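Local coordinates for protein carbohydrate binding family 6 (Clostridium thermocellum, PDB 5A8C) that probably hydrolyses terminal alpha-L-arabinofuranosyl residues from arabinose-containing polysaccharides, as a family 43 glycoside hydrolase with a five-bladed beta-propeller fold, at residues 74-77 / 81-84; 107-112 / 165-170. All coordinates share one frame; numbering follows the deposited sequence.

Interaction 1: residues 74-77 / 81-84; sequences ISTD and NWTD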
ATOM      1  N   ILE A  74      -9.307  -8.827  -4.606  1.00  6.61           N
ATOM      2  CA  ILE A  74     -10.681  -8.671  -5.134  1.00  7.02           C
ATOM      3  C   ILE A  74     -10.577  -7.831  -6.402  1.00  6.87           C
ATOM      4  O   ILE A  74      -9.631  -7.079  -6.591  1.00  7.58           O
ATOM      5  CB  ILE A  74     -11.627  -8.068  -4.076  1.00  7.35           C
ATOM      6  CG1 ILE A  74     -11.308  -6.617  -3.759  1.00  7.68           C
ATOM      7  CG2 ILE A  74     -11.677  -8.927  -2.837  1.00  8.22           C
ATOM      8  CD1 ILE A  74     -12.287  -5.945  -2.824  1.00  8.79           C
ATOM      9  N   SER A  75     -11.599  -7.911  -7.258  1.00  7.58           N
ATOM     10  CA  SER A  75     -11.575  -7.080  -8.454  1.00  7.52           C
ATOM     11  C   SER A  75     -12.952  -6.759  -8.925  1.00  7.89           C
ATOM     12  O   SER A  75     -13.957  -7.389  -8.580  1.00  9.03           O
ATOM     13  CB  SER A  75     -10.792  -7.722  -9.613  1.00  8.71           C
ATOM     14  OG  SER A  75     -11.544  -8.778 -10.224  1.00  9.75           O
ATOM     15  N   THR A  76     -13.003  -5.777  -9.831  1.00  8.22           N
ATOM     16  CA  THR A  76     -14.254  -5.348 -10.438  1.00  8.87           C
ATOM     17  C   THR A  76     -14.014  -4.854 -11.849  1.00  8.89           C
ATOM     18  O   THR A  76     -12.961  -4.345 -12.163  1.00  9.41           O
ATOM     19  CB  THR A  76     -14.883  -4.225  -9.611  1.00  9.45           C
ATOM     20  OG1 THR A  76     -16.237  -3.985 -10.059  1.00 10.27           O
ATOM     21  CG2 THR A  76     -14.097  -2.918  -9.654  1.00  9.92           C
ATOM     22  N   ASP A  77     -15.065  -4.949 -12.673  1.00 10.10           N
ATOM     23  CA  ASP A  77     -15.086  -4.241 -13.955  1.00 11.74           C
ATOM     24  C   ASP A  77     -16.111  -3.149 -14.017  1.00 11.31           C
ATOM     25  O   ASP A  77     -16.259  -2.543 -15.069  1.00 12.48           O
ATOM     26  CB  ASP A  77     -15.225  -5.149 -15.186  1.00 14.77           C
ATOM     27  CG  ASP A  77     -16.565  -5.719 -15.366  1.00 17.68           C
ATOM     28  OD1 ASP A  77     -17.427  -5.473 -14.513  1.00 21.74           O
ATOM     29  OD2 ASP A  77     -16.744  -6.381 -16.430  1.00 28.30           O
ATOM     30  N   ASN A  81     -19.887  -4.801  -8.692  1.00 11.54           N
ATOM     31  CA  ASN A  81     -19.757  -6.212  -8.376  1.00 11.26           C
ATOM     32  C   ASN A  81     -18.289  -6.469  -8.131  1.00 10.40           C
ATOM     33  O   ASN A  81     -17.491  -6.279  -9.061  1.00 11.56           O
ATOM     34  CB  ASN A  81     -20.330  -7.096  -9.518  1.00 12.64           C
ATOM     35  CG  ASN A  81     -20.513  -8.559  -9.077  1.00 13.65           C
ATOM     36  OD1 ASN A  81     -19.748  -9.088  -8.323  1.00 17.83           O
ATOM     37  ND2 ASN A  81     -21.538  -9.225  -9.593  1.00 15.60           N
ATOM     38  N   TRP A  82     -17.958  -6.901  -6.929  1.00  9.34           N
ATOM     39  CA  TRP A  82     -16.602  -7.245  -6.564  1.00  9.25           C
ATOM     40  C   TRP A  82     -16.449  -8.748  -6.518  1.00  9.91           C
ATOM     41  O   TRP A  82     -17.194  -9.428  -5.782  1.00 11.39           O
ATOM     42  CB  TRP A  82     -16.237  -6.600  -5.208  1.00  9.71           C
ATOM     43  CG  TRP A  82     -16.187  -5.106  -5.288  1.00 10.02           C
ATOM     44  CD1 TRP A  82     -17.185  -4.237  -5.064  1.00 11.36           C
ATOM     45  CD2 TRP A  82     -15.067  -4.313  -5.710  1.00  9.65           C
ATOM     46  NE1 TRP A  82     -16.788  -2.961  -5.324  1.00 11.49           N
ATOM     47  CE2 TRP A  82     -15.463  -2.969  -5.680  1.00 10.76           C
ATOM     48  CE3 TRP A  82     -13.730  -4.614  -6.047  1.00 10.45           C
ATOM     49  CZ2 TRP A  82     -14.581  -1.905  -6.006  1.00 12.51           C
ATOM     50  CZ3 TRP A  82     -12.869  -3.575  -6.374  1.00 12.08           C
ATOM     51  CH2 TRP A  82     -13.311  -2.247  -6.340  1.00 12.71           C
ATOM     52  N   THR A  83     -15.529  -9.289  -7.276  1.00  9.31           N
ATOM     53  CA  THR A  83     -15.223 -10.705  -7.264  1.00  9.08           C
ATOM     54  C   THR A  83     -14.124 -10.993  -6.280  1.00  8.65           C
ATOM     55  O   THR A  83     -13.105 -10.298  -6.237  1.00  9.11           O
ATOM     56  CB  THR A  83     -14.784 -11.154  -8.664  1.00 11.17           C
ATOM     57  OG1 THR A  83     -15.842 -10.850  -9.585  1.00 15.24           O
ATOM     58  CG2 THR A  83     -14.443 -12.601  -8.712  1.00 12.53           C
ATOM     59  N   ASP A  84     -14.316 -12.012  -5.458  1.00  8.44           N
ATOM     60  CA  ASP A  84     -13.333 -12.477  -4.492  1.00  8.65           C
ATOM     61  C   ASP A  84     -12.428 -13.460  -5.143  1.00  8.63           C
ATOM     62  O   ASP A  84     -12.852 -14.545  -5.528  1.00 10.68           O
ATOM     63  CB  ASP A  84     -14.102 -13.103  -3.338  1.00  9.35           C
ATOM     64  CG  ASP A  84     -13.240 -13.577  -2.191  1.00  9.83           C
ATOM     65  OD1 ASP A  84     -12.008 -13.380  -2.208  1.00  9.97           O
ATOM     66  OD2 ASP A  84     -13.832 -14.127  -1.216  1.00 12.19           O
TER
HETATM   67  O   HOH W   1     -17.478  -6.295 -11.959  1.00 23.70           O

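Interaction 2: residues 107-112 / 165-170; sequences VYRNNK and VFVDDD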
ATOM      1  N   VAL A 107       2.480  -4.095  -9.086  1.00  5.64           N
ATOM      2  CA  VAL A 107       2.903  -3.458 -10.350  1.00  5.84           C
ATOM      3  C   VAL A 107       2.678  -4.481 -11.463  1.00  5.92           C
ATOM      4  O   VAL A 107       3.026  -5.649 -11.332  1.00  6.88           O
ATOM      5  CB  VAL A 107       4.390  -3.035 -10.308  1.00  7.03           C
ATOM      6  CG1 VAL A 107       4.786  -2.400 -11.616  1.00  8.01           C
ATOM      7  CG2 VAL A 107       4.629  -2.082  -9.175  1.00  8.55           C
ATOM      8  N   TYR A 108       2.141  -3.984 -12.597  1.00  6.20           N
ATOM      9  CA  TYR A 108       2.045  -4.752 -13.846  1.00  6.67           C
ATOM     10  C   TYR A 108       3.150  -4.259 -14.793  1.00  7.05           C
ATOM     11  O   TYR A 108       3.161  -3.089 -15.140  1.00  8.13           O
ATOM     12  CB  TYR A 108       0.657  -4.575 -14.445  1.00  7.55           C
ATOM     13  CG  TYR A 108       0.435  -5.217 -15.793  1.00  8.40           C
ATOM     14  CD1 TYR A 108       0.638  -6.577 -16.001  1.00  8.70           C
ATOM     15  CD2 TYR A 108      -0.007  -4.468 -16.891  1.00 10.05           C
ATOM     16  CE1 TYR A 108       0.403  -7.185 -17.231  1.00  9.86           C
ATOM     17  CE2 TYR A 108      -0.223  -5.071 -18.116  1.00 10.43           C
ATOM     18  CZ  TYR A 108      -0.019  -6.418 -18.288  1.00 10.14           C
ATOM     19  OH  TYR A 108      -0.237  -6.965 -19.532  1.00 12.24           O
ATOM     20  N   ARG A 109       4.095  -5.150 -15.097  1.00  7.20           N
ATOM     21  CA  ARG A 109       5.222  -4.760 -15.973  1.00  7.07           C
ATOM     22  C   ARG A 109       5.673  -5.986 -16.702  1.00  7.99           C
ATOM     23  O   ARG A 109       5.618  -7.095 -16.134  1.00  8.79           O
ATOM     24  CB  ARG A 109       6.384  -4.185 -15.150  1.00  7.04           C
ATOM     25  CG  ARG A 109       7.420  -3.470 -16.013  1.00  7.40           C
ATOM     26  CD  ARG A 109       8.555  -2.904 -15.250  1.00  6.89           C
ATOM     27  NE  ARG A 109       9.349  -2.053 -16.116  1.00  8.06           N
ATOM     28  CZ  ARG A 109      10.435  -1.385 -15.749  1.00  8.01           C
ATOM     29  NH1 ARG A 109      10.900  -1.476 -14.537  1.00  7.09           N
ATOM     30  NH2 ARG A 109      11.054  -0.629 -16.643  1.00 11.72           N
ATOM     31  N   ASN A 110       6.156  -5.858 -17.930  1.00 10.10           N
ATOM     32  CA  ASN A 110       6.694  -7.040 -18.627  1.00 12.48           C
ATOM     33  C   ASN A 110       5.644  -8.101 -18.805  1.00 11.23           C
ATOM     34  O   ASN A 110       6.002  -9.266 -18.926  1.00 13.55           O
ATOM     35  CB  ASN A 110       7.928  -7.674 -17.883  1.00 13.77           C
ATOM     36  CG  ASN A 110       8.977  -6.652 -17.444  1.00 14.78           C
ATOM     37  OD1 ASN A 110       9.296  -5.743 -18.239  1.00 15.88           O
ATOM     38  ND2 ASN A 110       9.519  -6.795 -16.195  1.00 14.38           N
ATOM     39  N   ASN A 111       4.383  -7.724 -18.841  1.00 10.46           N
ATOM     40  CA  ASN A 111       3.284  -8.652 -18.915  1.00 11.28           C
ATOM     41  C   ASN A 111       3.290  -9.667 -17.756  1.00 10.68           C
ATOM     42  O   ASN A 111       2.759 -10.788 -17.881  1.00 12.27           O
ATOM     43  CB  ASN A 111       3.218  -9.380 -20.241  1.00 12.42           C
ATOM     44  CG  ASN A 111       1.869  -9.958 -20.532  1.00 12.25           C
ATOM     45  OD1 ASN A 111       0.826  -9.392 -20.176  1.00 13.20           O
ATOM     46  ND2 ASN A 111       1.876 -11.058 -21.195  1.00 12.75           N
ATOM     47  N   LYS A 112       3.760  -9.229 -16.601  1.00  9.44           N
ATOM     48  CA  LYS A 112       3.784 -10.006 -15.365  1.00  8.39           C
ATOM     49  C   LYS A 112       3.320  -9.098 -14.239  1.00  6.73           C
ATOM     50  O   LYS A 112       3.241  -7.869 -14.370  1.00  7.61           O
ATOM     51  CB  LYS A 112       5.188 -10.565 -15.056  1.00 10.16           C
ATOM     52  CG  LYS A 112       5.646 -11.589 -16.082  1.00 13.66           C
ATOM     53  CD  LYS A 112       7.069 -12.120 -15.837  1.00 18.56           C
ATOM     54  CE  LYS A 112       7.608 -12.690 -17.143  1.00 25.17           C
ATOM     55  NZ  LYS A 112       7.822 -11.607 -18.133  1.00 29.18           N
ATOM     56  N   VAL A 165       5.997   0.704  -4.871  1.00  6.00           N
ATOM     57  CA  VAL A 165       6.795   0.631  -6.091  1.00  5.81           C
ATOM     58  C   VAL A 165       6.103   1.417  -7.204  1.00  5.87           C
ATOM     59  O   VAL A 165       4.879   1.436  -7.306  1.00  7.37           O
ATOM     60  CB  VAL A 165       7.085  -0.839  -6.451  1.00  6.49           C
ATOM     61  CG1 VAL A 165       7.888  -0.972  -7.733  1.00  7.00           C
ATOM     62  CG2 VAL A 165       7.796  -1.535  -5.315  1.00  7.20           C
ATOM     63  N   PHE A 166       6.930   2.049  -8.031  1.00  6.22           N
ATOM     64  CA  PHE A 166       6.514   2.942  -9.066  1.00  7.20           C
ATOM     65  C   PHE A 166       7.484   2.807 -10.263  1.00  6.51           C
ATOM     66  O   PHE A 166       8.683   2.768 -10.030  1.00  7.71           O
ATOM     67  CB  PHE A 166       6.542   4.388  -8.470  1.00  8.68           C
ATOM     68  CG  PHE A 166       6.515   5.444  -9.494  1.00  8.05           C
ATOM     69  CD1 PHE A 166       5.345   5.798 -10.162  1.00  9.98           C
ATOM     70  CD2 PHE A 166       7.663   6.159  -9.806  1.00 11.01           C
ATOM     71  CE1 PHE A 166       5.326   6.792 -11.160  1.00 10.92           C
ATOM     72  CE2 PHE A 166       7.641   7.171 -10.741  1.00 11.65           C
ATOM     73  CZ  PHE A 166       6.501   7.485 -11.421  1.00 12.10           C
ATOM     74  N   VAL A 167       6.948   2.867 -11.481  1.00  6.01           N
ATOM     75  CA  VAL A 167       7.753   2.804 -12.702  1.00  6.30           C
ATOM     76  C   VAL A 167       7.611   4.147 -13.425  1.00  6.02           C
ATOM     77  O   VAL A 167       6.503   4.505 -13.790  1.00  7.02           O
ATOM     78  CB  VAL A 167       7.355   1.617 -13.601  1.00  7.44           C
ATOM     79  CG1 VAL A 167       8.245   1.566 -14.829  1.00  8.79           C
ATOM     80  CG2 VAL A 167       7.385   0.311 -12.846  1.00  8.53           C
ATOM     81  N   ASP A 168       8.726   4.848 -13.595  1.00  6.61           N
ATOM     82  CA  ASP A 168       8.691   6.193 -14.192  1.00  6.78           C
ATOM     83  C   ASP A 168       8.680   6.114 -15.730  1.00  6.94           C
ATOM     84  O   ASP A 168       8.865   5.058 -16.353  1.00  8.13           O
ATOM     85  CB  ASP A 168       9.862   6.984 -13.675  1.00  6.89           C
ATOM     86  CG  ASP A 168       9.641   8.496 -13.636  1.00  7.37           C
ATOM     87  OD1 ASP A 168       8.601   8.978 -14.094  1.00  7.96           O
ATOM     88  OD2 ASP A 168      10.600   9.155 -13.140  1.00  8.50           O
ATOM     89  N   ASP A 169       8.457   7.284 -16.333  1.00  7.17           N
ATOM     90  CA  ASP A 169       8.384   7.431 -17.763  1.00  8.31           C
ATOM     91  C   ASP A 169       9.636   7.008 -18.500  1.00  7.56           C
ATOM     92  O   ASP A 169       9.584   6.554 -19.633  1.00  8.52           O
ATOM     93  CB  ASP A 169       8.152   8.929 -18.125  1.00  9.68           C
ATOM     94  CG  ASP A 169       6.805   9.448 -17.763  1.00 10.44           C
ATOM     95  OD1 ASP A 169       5.788   8.743 -17.894  1.00 13.45           O
ATOM     96  OD2 ASP A 169       6.713  10.673 -17.442  1.00 14.42           O
ATOM     97  N   ASP A 170      10.793   7.198 -17.855  1.00  7.86           N
ATOM     98  CA  ASP A 170      12.110   6.823 -18.365  1.00  8.64           C
ATOM     99  C   ASP A 170      12.400   5.364 -18.229  1.00  7.84           C
ATOM    100  O   ASP A 170      13.493   4.910 -18.586  1.00  8.79           O
ATOM    101  CB  ASP A 170      13.218   7.646 -17.659  1.00  9.95           C
ATOM    102  CG  ASP A 170      13.289   7.431 -16.156  1.00 10.20           C
ATOM    103  OD1 ASP A 170      12.557   6.629 -15.602  1.00  9.50           O
ATOM    104  OD2 ASP A 170      14.136   8.115 -15.518  1.00 12.26           O
TER

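Interaction 1: residues 74-77 / 81-84
Thr76 lays its methyl over one face of the Trp82 indole, CG2 standing 3.6 Å from the centroid of the six-membered ring and 19° off its normal, a CH-pi contact at the turn end of a beta hairpin in the propeller. Strands 70-76 and 83-90 run antiparallel here. Ser75 and Thr83 form a hydrogen-bonded pair, with Ser75 N giving to Thr83 O at 3.0 Å and Thr83 N to Ser75 O at 2.8 Å, the latter nearly straight. Ile74 slants past the same indole, CD1 being 3.8 Å from CE3 of Trp82. Ile31 and Ile51 also touch this tryptophan, which thus joins the hairpin to strand 48-56 and the N-terminal loop. Polar ends are held too: Ser75 OG bonds to His85 and Arg48, and Asp84 OD2 makes a salt bridge to Arg35. With Thr76 OG1 set opposite its backbone N (chi1 -169°), one side chain serves two purposes, the methyl covering the indole while the hydroxyl reaches back to the turn. The hydroxyl accepts from Asp78 N and donates to Asn81 O, Thr76 OG1 standing 2.8 Å from that oxygen and 46° above its carbonyl plane.

Interaction 2: residues 107-112 / 165-170
Arg109 NH2 is hydrogen-bonded to Gly171 O and more weakly to Asn192 OD1, and the guanidinium positioned by these bonds has Val167 CG1 over the centre of one face, 3.8 Å from CZ. The arginine gets there with CG opposite its backbone N (chi1 -166°) and the chain extended through to NE, which carries the flat group out from strand 104-109 across the methyl. The rest of the contact is apolar. Val107 sends its two methyls to different partners: CG2 meets Val165 CG1 at 3.7 Å, the side chains crossing at about a right angle, and CG1 lies 4.0 Å from Val167 CG2. Met194 packs against Val107, Arg109 and Val165, and Ala173 against Arg109 and Val167, so the valines lie within a larger apolar seam. No hydrogen bond joins the two segments directly, and their strand axes pass 8.3 Å apart at 33°, too far for backbone pairing. Beyond Arg109 the chain reverses through Asn110 and Asn111, whose backbones both adopt left-handed conformations as in a type I' turn; Tyr108 OH donates to Asn111 OD1 at 2.7 Å. Strands 104-109 and 164-167 are edge strands of two successive antiparallel sheets, and side-chain packing between such sheets without shared backbone bonds is characteristic of neighbouring blades in a beta-propeller.

Overall arrangement
The two contacts follow one another along the chain, interaction 1 closing before interaction 2 opens, and both lie within the family 43 region. Their centres are 23 Å apart and their nearest atoms about 13 Å, with no direct touch. Interaction 1 works inside a single four-stranded antiparallel sheet, at the turn joining its last two strands, whereas interaction 2 joins the next two sheets, those starting with strands 104-109 and 164-167. Tyr108 meets Tyr45 edge-to-face, which connects the middle sheet to the sheet of interaction 1. Together they exemplify the two levels of propeller construction, hairpins within a blade and packing between blades; the side chain of Val165 is about 9 Å from the bound calcium ion.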